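Local coordinates for ubiquitin conjugating enzyme (Agrocybe aegerita, PDB 3WE5), which probably accepts activated ubiquitin from an E1 enzyme as a thioester and passes it on toward target proteins, as other ubiquitin-conjugating E2 enzymes do, at residues Ala50-Val62 against Gly70-Gln82. Numbering follows the deposited sequence.
Sequences ASDFSKWLFTIEV and GEAYTLQFRFDAQ
Phe79 drives its ring edge against the face of Trp56 in a T-shaped stack, planes at 75°, with Phe79 CE2 3.7 Å from Trp56 CG. Ala50 CB rests on the opposite face, toward the rim, and Trp56 NE1 donates at 2.8 Å to Asp52 O, which lies in the plane of the indole; this bond fixes the ring's rotation. Further along, Phe58 and Phe77 meet obliquely through Phe58 CD1 and Phe77 CE1, 3.7 Å apart; beyond them Ile60 CG1 lies 3.9 Å from Leu75 CD2. With CG anti to the backbone N (chi1 -175°) and chi2 at 64°, Leu75 turns that methyl to Ile60. Trp56, Phe58, Ile60, Leu75 and Phe77 line one face of a beta hairpin, the two central strands of the four-stranded antiparallel sheet of the E2 (UBC) fold, and helix 127-140 packs on Phe58 and Phe79. Trp56, Phe58 and Ile60 each pair by two backbone hydrogen bonds with Phe77, Leu75 and Tyr73, respectively. On the other face, Leu57 and Gln76 run side by side, Leu57 CD2 3.7 Å from Gln76 CB. Lys55 crosses Gln76 at a slant, and one water links Lys55 NZ to Gln76 OE1; Arg78 salt-bridges Asp159 and hydrogen-bonds Gln91.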
loop_
_atom_site.group_PDB
_atom_site.type_symbol
_atom_site.label_atom_id
_atom_site.label_comp_id
_atom_site.label_asym_id
_atom_site.label_seq_id
_atom_site.Cartn_x
_atom_site.Cartn_y
_atom_site.Cartn_z
ATOM N N ALA A 50 -23.922 -3.797 20.348
ATOM C CA ALA A 50 -23.179 -3.099 21.401
ATOM C C ALA A 50 -23.573 -3.745 22.724
ATOM O O ALA A 50 -24.160 -3.103 23.606
ATOM C CB ALA A 50 -23.498 -1.621 21.413
ATOM N N SER A 51 -23.279 -5.033 22.822
ATOM C CA SER A 51 -23.847 -5.824 23.924
ATOM C C SER A 51 -23.053 -5.745 25.209
ATOM O O SER A 51 -23.512 -6.220 26.259
ATOM C CB SER A 51 -24.000 -7.264 23.482
ATOM O OG SER A 51 -24.994 -7.317 22.479
ATOM N N ASP A 52 -21.879 -5.129 25.120
ATOM C CA ASP A 52 -21.082 -4.805 26.304
ATOM C C ASP A 52 -20.300 -3.563 25.975
ATOM O O ASP A 52 -20.565 -2.923 24.955
ATOM C CB ASP A 52 -20.119 -5.963 26.693
ATOM C CG ASP A 52 -19.121 -6.355 25.585
ATOM O OD1 ASP A 52 -18.794 -5.586 24.624
ATOM O OD2 ASP A 52 -18.628 -7.504 25.676
ATOM N N PHE A 53 -19.323 -3.226 26.810
ATOM C CA PHE A 53 -18.445 -2.099 26.487
ATOM C C PHE A 53 -17.005 -2.508 26.166
ATOM O O PHE A 53 -16.052 -1.748 26.381
ATOM C CB PHE A 53 -18.559 -1.002 27.562
ATOM C CG PHE A 53 -19.947 -0.434 27.665
ATOM C CD1 PHE A 53 -20.457 0.336 26.618
ATOM C CD2 PHE A 53 -20.772 -0.743 28.729
ATOM C CE1 PHE A 53 -21.735 0.843 26.674
ATOM C CE2 PHE A 53 -22.070 -0.238 28.793
ATOM C CZ PHE A 53 -22.559 0.550 27.759
ATOM N N SER A 54 -16.869 -3.703 25.604
ATOM C CA SER A 54 -15.589 -4.231 25.176
ATOM C C SER A 54 -15.497 -4.411 23.668
ATOM O O SER A 54 -14.419 -4.305 23.089
ATOM C CB SER A 54 -15.324 -5.574 25.845
ATOM O OG SER A 54 -15.256 -5.392 27.246
ATOM N N LYS A 55 -16.621 -4.747 23.036
ATOM C CA LYS A 55 -16.614 -4.999 21.592
ATOM C C LYS A 55 -17.944 -4.574 20.979
ATOM O O LYS A 55 -19.000 -5.039 21.407
ATOM C CB LYS A 55 -16.353 -6.492 21.282
ATOM C CG LYS A 55 -16.146 -6.784 19.796
ATOM C CD LYS A 55 -15.684 -8.236 19.558
ATOM C CE LYS A 55 -16.750 -9.234 19.960
ATOM N NZ LYS A 55 -18.016 -9.043 19.176
ATOM N N TRP A 56 -17.873 -3.721 19.948
ATOM C CA TRP A 56 -19.063 -3.313 19.196
ATOM C C TRP A 56 -18.895 -3.653 17.717
ATOM O O TRP A 56 -17.780 -3.712 17.184
ATOM C CB TRP A 56 -19.282 -1.788 19.303
ATOM C CG TRP A 56 -19.640 -1.244 20.663
ATOM C CD1 TRP A 56 -19.829 -1.945 21.832
ATOM C CD2 TRP A 56 -19.867 0.131 20.972
ATOM N NE1 TRP A 56 -20.154 -1.072 22.858
ATOM C CE2 TRP A 56 -20.186 0.209 22.352
ATOM C CE3 TRP A 56 -19.833 1.314 20.210
ATOM C CZ2 TRP A 56 -20.450 1.433 22.999
ATOM C CZ3 TRP A 56 -20.090 2.533 20.854
ATOM C CH2 TRP A 56 -20.415 2.580 22.240
ATOM N N LEU A 57 -20.022 -3.880 17.041
ATOM C CA LEU A 57 -20.019 -4.132 15.601
ATOM C C LEU A 57 -20.949 -3.151 14.875
ATOM O O LEU A 57 -22.068 -2.890 15.322
ATOM C CB LEU A 57 -20.550 -5.541 15.327
ATOM C CG LEU A 57 -19.717 -6.701 15.867
ATOM C CD1 LEU A 57 -20.501 -8.025 15.651
ATOM C CD2 LEU A 57 -18.367 -6.766 15.204
ATOM N N PHE A 58 -20.460 -2.631 13.749
ATOM C CA PHE A 58 -21.238 -1.793 12.830
ATOM C C PHE A 58 -21.236 -2.415 11.425
ATOM O O PHE A 58 -20.350 -3.184 11.079
ATOM C CB PHE A 58 -20.589 -0.403 12.707
ATOM C CG PHE A 58 -20.668 0.421 13.939
ATOM C CD1 PHE A 58 -19.765 0.224 14.979
ATOM C CD2 PHE A 58 -21.639 1.406 14.076
ATOM C CE1 PHE A 58 -19.837 0.998 16.125
ATOM C CE2 PHE A 58 -21.720 2.190 15.212
ATOM C CZ PHE A 58 -20.811 1.967 16.261
ATOM N N THR A 59 -22.230 -2.069 10.612
ATOM C CA THR A 59 -22.071 -2.252 9.167
ATOM C C THR A 59 -21.760 -0.901 8.541
ATOM O O THR A 59 -22.263 0.119 8.993
ATOM C CB THR A 59 -23.279 -2.890 8.498
ATOM O OG1 THR A 59 -24.429 -2.081 8.704
ATOM C CG2 THR A 59 -23.522 -4.274 9.061
ATOM N N ILE A 60 -20.909 -0.929 7.518
ATOM C CA ILE A 60 -20.485 0.284 6.821
ATOM C C ILE A 60 -20.811 0.089 5.344
ATOM O O ILE A 60 -20.322 -0.857 4.698
ATOM C CB ILE A 60 -18.983 0.483 6.945
ATOM C CG1 ILE A 60 -18.566 0.609 8.423
ATOM C CG2 ILE A 60 -18.522 1.702 6.121
ATOM C CD1 ILE A 60 -19.192 1.780 9.169
ATOM N N GLU A 61 -21.641 0.980 4.815
ATOM C CA GLU A 61 -21.885 1.005 3.370
ATOM C C GLU A 61 -21.411 2.341 2.855
ATOM O O GLU A 61 -21.705 3.378 3.448
ATOM C CB GLU A 61 -23.366 0.842 3.058
ATOM C CG GLU A 61 -23.652 0.944 1.559
ATOM C CD GLU A 61 -25.039 0.483 1.184
ATOM O OE1 GLU A 61 -25.712 -0.129 2.045
ATOM O OE2 GLU A 61 -25.444 0.737 0.024
ATOM N N VAL A 62 -20.676 2.330 1.750
ATOM C CA VAL A 62 -20.164 3.560 1.168
ATOM C C VAL A 62 -21.245 4.054 0.218
ATOM O O VAL A 62 -21.735 3.279 -0.622
ATOM C CB VAL A 62 -18.887 3.313 0.379
ATOM C CG1 VAL A 62 -18.341 4.625 -0.180
ATOM C CG2 VAL A 62 -17.821 2.633 1.268
ATOM N N GLY A 70 -23.231 -0.520 -3.127
ATOM C CA GLY A 70 -24.191 -1.547 -2.754
ATOM C C GLY A 70 -23.707 -2.638 -1.812
ATOM O O GLY A 70 -24.419 -3.611 -1.573
ATOM N N GLU A 71 -22.501 -2.487 -1.275
ATOM C CA GLU A 71 -21.932 -3.516 -0.411
ATOM C C GLU A 71 -21.928 -3.035 1.037
ATOM O O GLU A 71 -21.789 -1.836 1.285
ATOM C CB GLU A 71 -20.517 -3.834 -0.884
ATOM C CG GLU A 71 -20.476 -4.069 -2.384
ATOM C CD GLU A 71 -19.103 -4.428 -2.887
ATOM O OE1 GLU A 71 -18.126 -3.781 -2.454
ATOM O OE2 GLU A 71 -19.006 -5.358 -3.717
ATOM N N ALA A 72 -22.119 -3.958 1.984
ATOM C CA ALA A 72 -22.045 -3.625 3.402
ATOM C C ALA A 72 -20.948 -4.456 4.063
ATOM O O ALA A 72 -20.937 -5.687 3.956
ATOM C CB ALA A 72 -23.375 -3.871 4.090
ATOM N N TYR A 73 -20.024 -3.786 4.742
ATOM C CA TYR A 73 -18.921 -4.482 5.391
ATOM C C TYR A 73 -19.120 -4.403 6.873
ATOM O O TYR A 73 -19.648 -3.426 7.368
ATOM C CB TYR A 73 -17.588 -3.837 5.019
ATOM C CG TYR A 73 -17.337 -3.940 3.543
ATOM C CD1 TYR A 73 -16.750 -5.074 3.019
ATOM C CD2 TYR A 73 -17.717 -2.918 2.677
ATOM C CE1 TYR A 73 -16.528 -5.202 1.682
ATOM C CE2 TYR A 73 -17.494 -3.040 1.306
ATOM C CZ TYR A 73 -16.901 -4.193 0.826
ATOM O OH TYR A 73 -16.642 -4.377 -0.524
ATOM N N THR A 74 -18.660 -5.420 7.591
ATOM C CA THR A 74 -18.803 -5.408 9.043
ATOM C C THR A 74 -17.508 -4.906 9.661
ATOM O O THR A 74 -16.426 -5.406 9.345
ATOM C CB THR A 74 -19.143 -6.817 9.543
ATOM O OG1 THR A 74 -20.431 -7.182 9.023
ATOM C CG2 THR A 74 -19.194 -6.872 11.053
ATOM N N LEU A 75 -17.645 -3.913 10.535
ATOM C CA LEU A 75 -16.505 -3.242 11.188
ATOM C C LEU A 75 -16.600 -3.480 12.690
ATOM O O LEU A 75 -17.639 -3.228 13.303
ATOM C CB LEU A 75 -16.558 -1.741 10.887
ATOM C CG LEU A 75 -15.398 -0.856 11.363
ATOM C CD1 LEU A 75 -14.101 -1.267 10.648
ATOM C CD2 LEU A 75 -15.711 0.634 11.101
ATOM N N GLN A 76 -15.501 -3.963 13.275
ATOM C CA GLN A 76 -15.463 -4.291 14.699
ATOM C C GLN A 76 -14.588 -3.292 15.442
ATOM O O GLN A 76 -13.522 -2.928 14.950
ATOM C CB GLN A 76 -14.888 -5.702 14.842
ATOM C CG GLN A 76 -14.697 -6.223 16.278
ATOM C CD GLN A 76 -13.990 -7.577 16.228
ATOM O OE1 GLN A 76 -14.617 -8.590 15.952
ATOM N NE2 GLN A 76 -12.676 -7.582 16.414
ATOM N N PHE A 77 -15.087 -2.823 16.582
ATOM C CA PHE A 77 -14.328 -1.992 17.522
ATOM C C PHE A 77 -14.078 -2.805 18.774
ATOM O O PHE A 77 -15.015 -3.360 19.336
ATOM C CB PHE A 77 -15.143 -0.768 17.918
ATOM C CG PHE A 77 -15.236 0.250 16.835
ATOM C CD1 PHE A 77 -16.039 0.031 15.740
ATOM C CD2 PHE A 77 -14.510 1.435 16.917
ATOM C CE1 PHE A 77 -16.110 0.996 14.709
ATOM C CE2 PHE A 77 -14.577 2.367 15.932
ATOM C CZ PHE A 77 -15.362 2.151 14.812
ATOM N N ARG A 78 -12.830 -2.852 19.225
ATOM C CA ARG A 78 -12.535 -3.385 20.563
ATOM C C ARG A 78 -11.927 -2.303 21.442
ATOM O O ARG A 78 -11.046 -1.555 20.983
ATOM C CB ARG A 78 -11.597 -4.597 20.454
ATOM C CG ARG A 78 -12.308 -5.864 20.023
ATOM C CD ARG A 78 -11.389 -7.075 20.065
ATOM N NE ARG A 78 -10.463 -7.070 18.944
ATOM C CZ ARG A 78 -9.481 -7.949 18.786
ATOM N NH1 ARG A 78 -9.274 -8.891 19.703
ATOM N NH2 ARG A 78 -8.698 -7.881 17.721
ATOM N N PHE A 79 -12.391 -2.217 22.686
ATOM C CA PHE A 79 -11.991 -1.145 23.622
ATOM C C PHE A 79 -11.235 -1.722 24.810
ATOM O O PHE A 79 -11.695 -2.695 25.418
ATOM C CB PHE A 79 -13.224 -0.384 24.148
ATOM C CG PHE A 79 -14.194 0.037 23.056
ATOM C CD1 PHE A 79 -13.896 1.127 22.244
ATOM C CD2 PHE A 79 -15.371 -0.661 22.841
ATOM C CE1 PHE A 79 -14.759 1.501 21.196
ATOM C CE2 PHE A 79 -16.261 -0.265 21.820
ATOM C CZ PHE A 79 -15.943 0.808 21.006
ATOM N N ASP A 80 -10.085 -1.148 25.151
ATOM C CA ASP A 80 -9.421 -1.581 26.395
ATOM C C ASP A 80 -9.773 -0.661 27.561
ATOM O O ASP A 80 -10.567 0.267 27.408
ATOM C CB ASP A 80 -7.906 -1.764 26.201
ATOM C CG ASP A 80 -7.174 -0.465 25.902
ATOM O OD1 ASP A 80 -7.585 0.602 26.394
ATOM O OD2 ASP A 80 -6.162 -0.501 25.175
ATOM N N ALA A 81 -9.196 -0.889 28.740
ATOM C CA ALA A 81 -9.617 -0.143 29.921
ATOM C C ALA A 81 -9.168 1.318 29.941
ATOM O O ALA A 81 -9.606 2.083 30.817
ATOM C CB ALA A 81 -9.143 -0.855 31.199
ATOM N N GLN A 82 -8.292 1.684 29.004
ATOM C CA GLN A 82 -7.783 3.048 28.904
ATOM C C GLN A 82 -8.521 3.904 27.863
ATOM O O GLN A 82 -8.210 5.077 27.707
ATOM C CB GLN A 82 -6.283 3.057 28.612
ATOM C CG GLN A 82 -5.421 2.598 29.804
ATOM C CD GLN A 82 -5.509 1.102 30.036
ATOM O OE1 GLN A 82 -6.026 0.655 31.052
ATOM N NE2 GLN A 82 -5.008 0.323 29.082
HETATM O O HOH W 1 -17.030 -9.793 16.472
HETATM O O HOH W 2 -23.856 2.054 -1.571
HETATM O O HOH W 3 -19.956 -0.085 0.574
#